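Local coordinates for protein putative polyketide synthase (Brevibacillus brevis, PDB 5HU7) that probably removes water from beta-hydroxyacyl intermediates during polyketide chain elongation, acting as the dehydratase domain of a trans-AT polyketide synthase, at residues G76-H81 against E246-E251; T106-Y111 against H129-F134; L156-C161 against Q177-V182. All blocks are in the same frame, centred on the assembly; numbering follows the deposited sequence.

Contact 1: residues G76-H81 against E246-E251; sequences GIRMSH and ELEIYE
R78 and E248 face each other in a non-hydrogen-bonded antiparallel pair, and their side chains run side by side to a salt bridge. R78 CG stands anti to the backbone N (chi1 -178°), and a bend at chi3 turns NE toward the acidic strand. R78 NE donates to E248 OE2 at 2.9 Å, and R78 NH2 reaches the same oxygen at 3.2 Å, a side-on grip that converges on one atom. E248 OE2 lies at the guanidinium edge, near its plane, although the carboxylate is turned 60° against that plane. A long salt bridge from R78 NE to E246 OE2, 3.8 Å, extends the network, and R78 NH1 pairs with E133. This positive charge would probably favour ionised glutamates. The other carboxylate oxygen, E248 OE1, accepts from Y250 OH at 2.7 Å through its anti lone pair.

The backbone pairing joins strand 76-84 to strand 241-249, which fall in the two successive hotdog-family regions, consistent with the double-hotdog fold of polyketide synthase dehydratases. M79 and L247 exchange two N-H...O bonds. I77 O accepts from I249 N at 3.0 Å, whereas the return bond from I77 N to I249 O is weak. Between these pairs, R78 CA makes a CA-H...O contact of 3.2 Å with L247 O.

Apolar packing occupies the face bearing I77, M79, L247 and I249. M79 SD rests against L247 CD2 at 3.6 Å, the two side chains pointing the same way. I77 and I249 both reach R60 of helix 52-65, while M79 meets A59; L247 also touches F208.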
loop_
_atom_site.group_PDB
_atom_site.type_symbol
_atom_site.label_atom_id
_atom_site.label_comp_id
_atom_site.label_asym_id
_atom_site.label_seq_id
_atom_site.Cartn_x
_atom_site.Cartn_y
_atom_site.Cartn_z
ATOM N N GLY A 76 1.762 5.118 21.950
ATOM C CA GLY A 76 2.707 4.204 22.601
ATOM C C GLY A 76 2.581 2.801 22.040
ATOM O O GLY A 76 1.478 2.323 21.808
ATOM N N ILE A 77 3.715 2.145 21.811
ATOM C CA ILE A 77 3.806 0.809 21.265
ATOM C C ILE A 77 4.624 -0.046 22.208
ATOM O O ILE A 77 5.635 0.418 22.728
ATOM C CB ILE A 77 4.470 0.840 19.865
ATOM C CG1 ILE A 77 3.482 1.379 18.821
ATOM C CG2 ILE A 77 4.993 -0.548 19.454
ATOM C CD1 ILE A 77 4.111 1.763 17.510
ATOM N N ARG A 78 4.198 -1.321 22.393
ATOM C CA ARG A 78 4.963 -2.312 23.137
ATOM C C ARG A 78 5.131 -3.519 22.227
ATOM O O ARG A 78 4.137 -4.090 21.793
ATOM C CB ARG A 78 4.299 -2.742 24.432
ATOM C CG ARG A 78 5.163 -3.758 25.215
ATOM C CD ARG A 78 4.472 -4.385 26.396
ATOM N NE ARG A 78 4.207 -3.387 27.427
ATOM C CZ ARG A 78 3.017 -2.893 27.759
ATOM N NH1 ARG A 78 1.917 -3.326 27.163
ATOM N NH2 ARG A 78 2.919 -1.967 28.699
ATOM N N MET A 79 6.372 -3.897 21.928
ATOM C CA MET A 79 6.661 -5.114 21.185
ATOM C C MET A 79 7.174 -6.116 22.221
ATOM O O MET A 79 7.946 -5.739 23.066
ATOM C CB MET A 79 7.665 -4.901 20.080
ATOM C CG MET A 79 7.301 -3.761 19.153
ATOM S SD MET A 79 8.530 -3.424 17.843
ATOM C CE MET A 79 8.684 -4.959 17.171
ATOM N N SER A 80 6.681 -7.351 22.206
ATOM C CA SER A 80 7.026 -8.393 23.181
ATOM C C SER A 80 7.417 -9.672 22.452
ATOM O O SER A 80 6.918 -9.905 21.364
ATOM C CB SER A 80 5.809 -8.716 24.048
ATOM O OG SER A 80 5.473 -7.636 24.887
ATOM N N HIS A 81 8.254 -10.505 23.082
ATOM C CA HIS A 81 8.645 -11.825 22.577
ATOM C C HIS A 81 9.195 -11.796 21.165
ATOM O O HIS A 81 8.833 -12.620 20.339
ATOM C CB HIS A 81 7.463 -12.793 22.676
ATOM C CG HIS A 81 6.833 -12.828 24.027
ATOM N ND1 HIS A 81 7.570 -13.130 25.157
ATOM C CD2 HIS A 81 5.554 -12.559 24.395
ATOM C CE1 HIS A 81 6.717 -13.073 26.172
ATOM N NE2 HIS A 81 5.496 -12.708 25.763
ATOM N N GLU A 246 11.022 -7.491 25.636
ATOM C CA GLU A 246 10.109 -6.369 25.606
ATOM C C GLU A 246 10.766 -5.132 25.100
ATOM O O GLU A 246 11.929 -4.894 25.395
ATOM C CB GLU A 246 9.535 -6.116 27.017
ATOM C CG GLU A 246 8.290 -5.250 27.050
ATOM C CD GLU A 246 7.745 -5.072 28.454
ATOM O OE1 GLU A 246 8.274 -4.206 29.190
ATOM O OE2 GLU A 246 6.811 -5.824 28.830
ATOM N N LEU A 247 10.006 -4.325 24.381
ATOM C CA LEU A 247 10.437 -3.064 23.819
ATOM C C LEU A 247 9.281 -2.117 23.976
ATOM O O LEU A 247 8.196 -2.401 23.456
ATOM C CB LEU A 247 10.772 -3.246 22.326
ATOM C CG LEU A 247 10.870 -2.013 21.429
ATOM C CD1 LEU A 247 11.876 -1.043 21.928
ATOM C CD2 LEU A 247 11.266 -2.413 20.011
ATOM N N GLU A 248 9.501 -0.987 24.662
ATOM C CA GLU A 248 8.483 0.027 24.836
ATOM C C GLU A 248 8.965 1.298 24.165
ATOM O O GLU A 248 10.096 1.673 24.361
ATOM C CB GLU A 248 8.165 0.212 26.325
ATOM C CG GLU A 248 7.334 -0.944 26.869
ATOM C CD GLU A 248 6.966 -0.898 28.333
ATOM O OE1 GLU A 248 7.437 0.025 29.032
ATOM O OE2 GLU A 248 6.150 -1.742 28.773
ATOM N N ILE A 249 8.149 1.905 23.315
ATOM C CA ILE A 249 8.469 3.150 22.625
ATOM C C ILE A 249 7.495 4.187 23.222
ATOM O O ILE A 249 6.290 4.061 23.041
ATOM C CB ILE A 249 8.338 3.019 21.093
ATOM C CG1 ILE A 249 9.177 1.842 20.555
ATOM C CG2 ILE A 249 8.767 4.329 20.420
ATOM C CD1 ILE A 249 8.907 1.507 19.064
ATOM N N TYR A 250 8.025 5.166 23.970
ATOM C CA TYR A 250 7.215 6.153 24.712
ATOM C C TYR A 250 6.795 7.388 23.919
ATOM O O TYR A 250 5.850 8.063 24.316
ATOM C CB TYR A 250 7.950 6.565 25.982
ATOM C CG TYR A 250 8.289 5.367 26.838
ATOM C CD1 TYR A 250 7.295 4.593 27.406
ATOM C CD2 TYR A 250 9.603 4.948 26.987
ATOM C CE1 TYR A 250 7.598 3.459 28.161
ATOM C CE2 TYR A 250 9.918 3.818 27.725
ATOM C CZ TYR A 250 8.917 3.090 28.337
ATOM O OH TYR A 250 9.259 1.985 29.073
ATOM N N GLU A 251 7.477 7.681 22.811
ATOM C CA GLU A 251 7.122 8.798 21.933
ATOM C C GLU A 251 7.614 8.502 20.523
ATOM O O GLU A 251 8.557 7.732 20.341
ATOM C CB GLU A 251 7.728 10.127 22.444
ATOM C CG GLU A 251 9.248 10.167 22.426
ATOM C CD GLU A 251 9.896 11.209 23.320
ATOM O OE1 GLU A 251 10.826 11.891 22.836
ATOM O OE2 GLU A 251 9.549 11.279 24.522
#

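Contact 2: residues T106-Y111 against H129-F134; sequences TGELAY and HGMVEF
Y111 lays its ring over the backbone of G130 in the beta hairpin formed by strands 108-115 and 125-135, consistent with the hotdog-type sheet of these dehydratases. G130 has no side chain, and a CB there would come too close to Y111 CE2, so the ring can lie against the backbone. Y111 CG sits between the backbone N and the carbonyl carbon (chi1 77°), the crowded position, and from there the ring spreads across the neighbouring strand. G130 N stands 3.4 Å above one face of the Y111 ring, toward the rim, with H129 C on the same face. Y111 CE2 comes within 3.5 Å of G130 CA, and V132 CG2 approaches Y111 CD2 obliquely at 3.9 Å. An alanine in place of Y111 would probably open a gap over G130 and leave V132 CG2 and the nearby M79 without their aromatic neighbour.

L109, on the same face as Y111 and V132, meets F134 at the end of the pairing; their side chains cross obliquely, L109 CD1 meeting F134 CE2 at 3.6 Å. V132 and F134 both pack on V63 of helix 52-65, and L109 also touches L23 of the second subunit.

The strands themselves pair through two-way backbone bonds, L109 with V132 and Y111 with G130; the bond from G130 N to Y111 O is the longest of the four.

On the other face M131 folds over A110. Its chain bends at chi2 (-69°) and again at chi3, and M131 CE ends 3.7 Å from A110 CB, so that the two methyl groups lie against each other. E108 reaches across M131 to bring E108 OE2 close to M131 CB at 3.2 Å. At the end of the hairpin away from its own turn, E133 CG comes to 3.5 Å from G107 O.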
loop_
_atom_site.group_PDB
_atom_site.type_symbol
_atom_site.label_atom_id
_atom_site.label_comp_id
_atom_site.label_asym_id
_atom_site.label_seq_id
_atom_site.Cartn_x
_atom_site.Cartn_y
_atom_site.Cartn_z
ATOM N N THR A 106 -7.495 -9.624 21.302
ATOM C CA THR A 106 -8.264 -8.396 21.185
ATOM C C THR A 106 -7.414 -7.139 21.152
ATOM O O THR A 106 -7.763 -6.217 20.430
ATOM C CB THR A 106 -9.291 -8.288 22.298
ATOM O OG1 THR A 106 -8.613 -8.416 23.554
ATOM C CG2 THR A 106 -10.393 -9.297 22.170
ATOM N N GLY A 107 -6.346 -7.091 21.929
ATOM C CA GLY A 107 -5.464 -5.917 21.994
ATOM C C GLY A 107 -4.045 -6.273 21.577
ATOM O O GLY A 107 -3.093 -5.614 21.992
ATOM N N GLU A 108 -3.878 -7.301 20.749
ATOM C CA GLU A 108 -2.557 -7.739 20.380
ATOM C C GLU A 108 -2.467 -8.269 18.945
ATOM O O GLU A 108 -3.361 -8.956 18.455
ATOM C CB GLU A 108 -2.083 -8.763 21.418
ATOM C CG GLU A 108 -0.724 -9.378 21.133
ATOM C CD GLU A 108 -0.152 -10.026 22.377
ATOM O OE1 GLU A 108 -0.937 -10.732 23.053
ATOM O OE2 GLU A 108 1.026 -9.754 22.730
ATOM N N LEU A 109 -1.400 -7.873 18.250
ATOM C CA LEU A 109 -1.154 -8.280 16.882
ATOM C C LEU A 109 0.108 -9.076 16.843
ATOM O O LEU A 109 0.985 -8.846 17.650
ATOM C CB LEU A 109 -0.914 -7.064 16.010
ATOM C CG LEU A 109 -2.017 -6.090 15.907
ATOM C CD1 LEU A 109 -1.493 -4.746 15.479
ATOM C CD2 LEU A 109 -3.112 -6.617 14.995
ATOM N N ALA A 110 0.245 -9.915 15.821
ATOM C CA ALA A 110 1.470 -10.654 15.566
ATOM C C ALA A 110 2.068 -10.146 14.274
ATOM O O ALA A 110 1.358 -9.705 13.373
ATOM C CB ALA A 110 1.165 -12.131 15.468
ATOM N N TYR A 111 3.384 -10.160 14.185
ATOM C CA TYR A 111 4.025 -9.793 12.924
ATOM C C TYR A 111 5.054 -10.814 12.531
ATOM O O TYR A 111 5.592 -11.520 13.379
ATOM C CB TYR A 111 4.629 -8.384 12.947
ATOM C CG TYR A 111 5.937 -8.268 13.687
ATOM C CD1 TYR A 111 7.136 -8.555 13.062
ATOM C CD2 TYR A 111 5.974 -7.873 15.016
ATOM C CE1 TYR A 111 8.333 -8.573 13.771
ATOM C CE2 TYR A 111 7.173 -7.856 15.735
ATOM C CZ TYR A 111 8.354 -8.171 15.101
ATOM O OH TYR A 111 9.514 -8.131 15.823
ATOM N N HIS A 129 9.884 -12.435 14.066
ATOM C CA HIS A 129 8.488 -12.371 14.473
ATOM C C HIS A 129 8.383 -11.827 15.896
ATOM O O HIS A 129 9.350 -11.857 16.654
ATOM C CB HIS A 129 7.776 -13.735 14.326
ATOM C CG HIS A 129 8.369 -14.824 15.153
ATOM N ND1 HIS A 129 9.282 -15.675 14.578
ATOM C CD2 HIS A 129 8.268 -15.139 16.459
ATOM C CE1 HIS A 129 9.701 -16.478 15.539
ATOM N NE2 HIS A 129 9.175 -16.155 16.690
ATOM N N GLY A 130 7.218 -11.321 16.231
ATOM C CA GLY A 130 6.950 -10.785 17.547
ATOM C C GLY A 130 5.526 -10.327 17.703
ATOM O O GLY A 130 4.749 -10.377 16.752
ATOM N N MET A 131 5.165 -9.937 18.917
ATOM C CA MET A 131 3.825 -9.455 19.246
ATOM C C MET A 131 3.881 -7.974 19.460
ATOM O O MET A 131 4.909 -7.474 19.916
ATOM C CB MET A 131 3.317 -10.123 20.521
ATOM C CG MET A 131 3.319 -11.643 20.456
ATOM S SD MET A 131 2.093 -12.277 19.304
ATOM C CE MET A 131 3.059 -13.492 18.401
ATOM N N VAL A 132 2.779 -7.275 19.155
ATOM C CA VAL A 132 2.662 -5.828 19.351
ATOM C C VAL A 132 1.351 -5.403 19.993
ATOM O O VAL A 132 0.308 -5.905 19.619
ATOM C CB VAL A 132 2.907 -5.058 18.041
ATOM C CG1 VAL A 132 2.711 -3.552 18.240
ATOM C CG2 VAL A 132 4.297 -5.359 17.527
ATOM N N GLU A 133 1.426 -4.435 20.946
ATOM C CA GLU A 133 0.278 -3.788 21.592
ATOM C C GLU A 133 0.407 -2.289 21.483
ATOM O O GLU A 133 1.510 -1.724 21.525
ATOM C CB GLU A 133 0.175 -4.113 23.076
ATOM C CG GLU A 133 0.070 -5.600 23.380
ATOM C CD GLU A 133 0.357 -5.889 24.832
ATOM O OE1 GLU A 133 -0.601 -6.094 25.614
ATOM O OE2 GLU A 133 1.547 -5.819 25.204
ATOM N N PHE A 134 -0.733 -1.655 21.380
ATOM C CA PHE A 134 -0.929 -0.212 21.370
ATOM C C PHE A 134 -1.436 0.132 22.715
ATOM O O PHE A 134 -2.412 -0.448 23.166
ATOM C CB PHE A 134 -1.978 0.172 20.343
ATOM C CG PHE A 134 -1.512 -0.158 18.953
ATOM C CD1 PHE A 134 -0.473 0.556 18.364
ATOM C CD2 PHE A 134 -2.146 -1.130 18.210
ATOM C CE1 PHE A 134 -0.049 0.258 17.077
ATOM C CE2 PHE A 134 -1.720 -1.430 16.928
ATOM C CZ PHE A 134 -0.665 -0.744 16.375
#

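Contact 3: residues L156-C161 against Q177-V182; sequences LTARQC and QGIDQV
V182 and L156 form an antiparallel hydrogen-bonded pair, with L156 N bound to V182 O at 2.8 Å and V182 N to L156 O at 2.9 Å. Their side chains share one face, where L156 CD1 leans against V182 O at 3.7 Å. V182 has CG1 anti to the backbone N (chi1 176°), which leaves CG2 beside that N; V182 CG2 meets C161 SG at 3.6 Å, bringing the first turn of helix 158-167 against the strand. Y222 of helix 212-227 packs on both L156 and V182.

A158, the first residue of the helix, fits its methyl group beside the backbone of the other segment: A158 CB lies 3.4 Å from I179 O and 4.3 Å from I179 CB. I179 is just ahead of a corner in the chain at D180, whose carboxylate is held by K192. Here two residues, D180 and Q181, stand opposite the single K192 of strand 188-193, which makes a classic beta bulge.

The strand-to-helix junction carrying L156 and A158 is closed by reciprocal bonds: Q160 N donates to T157 OG1 at 3.2 Å, and T157 N donates to Q160 OE1 at 2.9 Å, on a lone pair in the amide plane. This is a capping box, with T157 as the N-cap.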
loop_
_atom_site.group_PDB
_atom_site.type_symbol
_atom_site.label_atom_id
_atom_site.label_comp_id
_atom_site.label_asym_id
_atom_site.label_seq_id
_atom_site.Cartn_x
_atom_site.Cartn_y
_atom_site.Cartn_z
ATOM N N LEU A 156 35.606 6.993 29.830
ATOM C CA LEU A 156 36.450 6.679 28.692
ATOM C C LEU A 156 36.106 7.496 27.491
ATOM O O LEU A 156 34.946 7.695 27.194
ATOM C CB LEU A 156 36.275 5.211 28.304
ATOM C CG LEU A 156 36.740 4.199 29.341
ATOM C CD1 LEU A 156 35.671 3.974 30.418
ATOM C CD2 LEU A 156 37.022 2.863 28.684
ATOM N N THR A 157 37.121 7.852 26.717
ATOM C CA THR A 157 36.929 8.501 25.419
ATOM C C THR A 157 36.524 7.386 24.390
ATOM O O THR A 157 36.632 6.201 24.700
ATOM C CB THR A 157 38.229 9.106 24.947
ATOM O OG1 THR A 157 39.163 8.042 24.773
ATOM C CG2 THR A 157 38.793 10.164 25.922
ATOM N N ALA A 158 36.130 7.719 23.162
ATOM C CA ALA A 158 35.829 6.632 22.193
ATOM C C ALA A 158 37.115 5.774 21.902
ATOM O O ALA A 158 37.036 4.546 21.898
ATOM C CB ALA A 158 35.283 7.194 20.894
ATOM N N ARG A 159 38.283 6.409 21.749
ATOM C CA ARG A 159 39.527 5.664 21.514
ATOM C C ARG A 159 39.826 4.651 22.611
ATOM O O ARG A 159 40.107 3.498 22.323
ATOM C CB ARG A 159 40.734 6.608 21.428
ATOM C CG ARG A 159 40.889 7.324 20.106
ATOM C CD ARG A 159 42.319 7.833 19.998
ATOM N NE ARG A 159 43.241 6.745 19.665
ATOM C CZ ARG A 159 43.493 6.305 18.437
ATOM N NH1 ARG A 159 42.938 6.888 17.388
ATOM N NH2 ARG A 159 44.345 5.304 18.245
ATOM N N GLN A 160 39.827 5.095 23.849
ATOM C CA GLN A 160 40.088 4.216 24.988
ATOM C C GLN A 160 39.221 2.945 25.000
ATOM O O GLN A 160 39.734 1.893 25.368
ATOM C CB GLN A 160 39.919 4.987 26.305
ATOM C CG GLN A 160 41.080 5.923 26.563
ATOM C CD GLN A 160 40.837 6.809 27.750
ATOM O OE1 GLN A 160 39.779 7.404 27.900
ATOM N NE2 GLN A 160 41.848 7.015 28.554
ATOM N N CYS A 161 37.928 3.033 24.644
ATOM C CA CYS A 161 37.056 1.847 24.566
ATOM C C CYS A 161 37.626 0.878 23.518
ATOM O O CYS A 161 37.845 -0.292 23.831
ATOM C CB CYS A 161 35.618 2.237 24.215
ATOM S SG CYS A 161 34.754 3.177 25.498
ATOM N N GLN A 177 32.363 5.937 16.002
ATOM C CA GLN A 177 32.094 7.304 15.535
ATOM C C GLN A 177 30.878 7.909 16.235
ATOM O O GLN A 177 30.799 9.132 16.389
ATOM C CB GLN A 177 31.895 7.340 14.004
ATOM C CG GLN A 177 33.201 7.202 13.195
ATOM C CD GLN A 177 32.979 6.921 11.716
ATOM O OE1 GLN A 177 31.847 6.748 11.232
ATOM N NE2 GLN A 177 34.064 6.862 10.959
ATOM N N GLY A 178 29.949 7.063 16.662
ATOM C CA GLY A 178 28.766 7.525 17.372
ATOM C C GLY A 178 28.939 7.761 18.862
ATOM O O GLY A 178 28.043 8.328 19.478
ATOM N N ILE A 179 30.083 7.366 19.462
ATOM C CA ILE A 179 30.327 7.465 20.908
ATOM C C ILE A 179 31.098 8.709 21.298
ATOM O O ILE A 179 32.266 8.791 20.941
ATOM C CB ILE A 179 31.096 6.188 21.385
ATOM C CG1 ILE A 179 30.282 4.924 21.052
ATOM C CG2 ILE A 179 31.442 6.241 22.908
ATOM C CD1 ILE A 179 30.935 3.679 21.475
ATOM N N ASP A 180 30.506 9.632 22.096
ATOM C CA ASP A 180 31.255 10.781 22.594
ATOM C C ASP A 180 32.112 10.333 23.791
ATOM O O ASP A 180 33.309 10.591 23.844
ATOM C CB ASP A 180 30.315 11.918 23.028
ATOM C CG ASP A 180 29.647 12.666 21.893
ATOM O OD1 ASP A 180 30.335 12.975 20.899
ATOM O OD2 ASP A 180 28.460 13.023 22.037
ATOM N N GLN A 181 31.487 9.694 24.763
ATOM C CA GLN A 181 32.183 9.234 25.958
ATOM C C GLN A 181 31.407 8.149 26.631
ATOM O O GLN A 181 30.210 8.018 26.405
ATOM C CB GLN A 181 32.450 10.408 26.924
ATOM C CG GLN A 181 31.228 11.286 27.190
ATOM C CD GLN A 181 31.564 12.509 28.003
ATOM O OE1 GLN A 181 31.893 12.424 29.185
ATOM N NE2 GLN A 181 31.472 13.677 27.401
ATOM N N VAL A 182 32.085 7.354 27.453
ATOM C CA VAL A 182 31.437 6.259 28.163
ATOM C C VAL A 182 31.700 6.398 29.628
ATOM O O VAL A 182 32.844 6.389 30.039
ATOM C CB VAL A 182 31.905 4.885 27.637
ATOM C CG1 VAL A 182 31.307 3.755 28.451
ATOM C CG2 VAL A 182 31.545 4.738 26.174
#

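How the contacts relate
From the N terminus, residues 76-81 form the first half of contact 1, whose loop closes only when the chain returns at 246-251. Contacts 2 and 3 both nest inside this long loop and follow one another in series: contact 2 closes the hairpin at 129-134 before contact 3 opens at 156-161 and closes at 177-182. Strands 76-84 and 125-135 are neighbours, so contacts 1 and 2 touch directly, with centres about 10 Å apart. Contact 3 lies across the chain's centre, its centre about 28 Å from that of contact 1. Contact 1 thus joins the two hotdog-family regions, while contact 3 pairs strands within the later one.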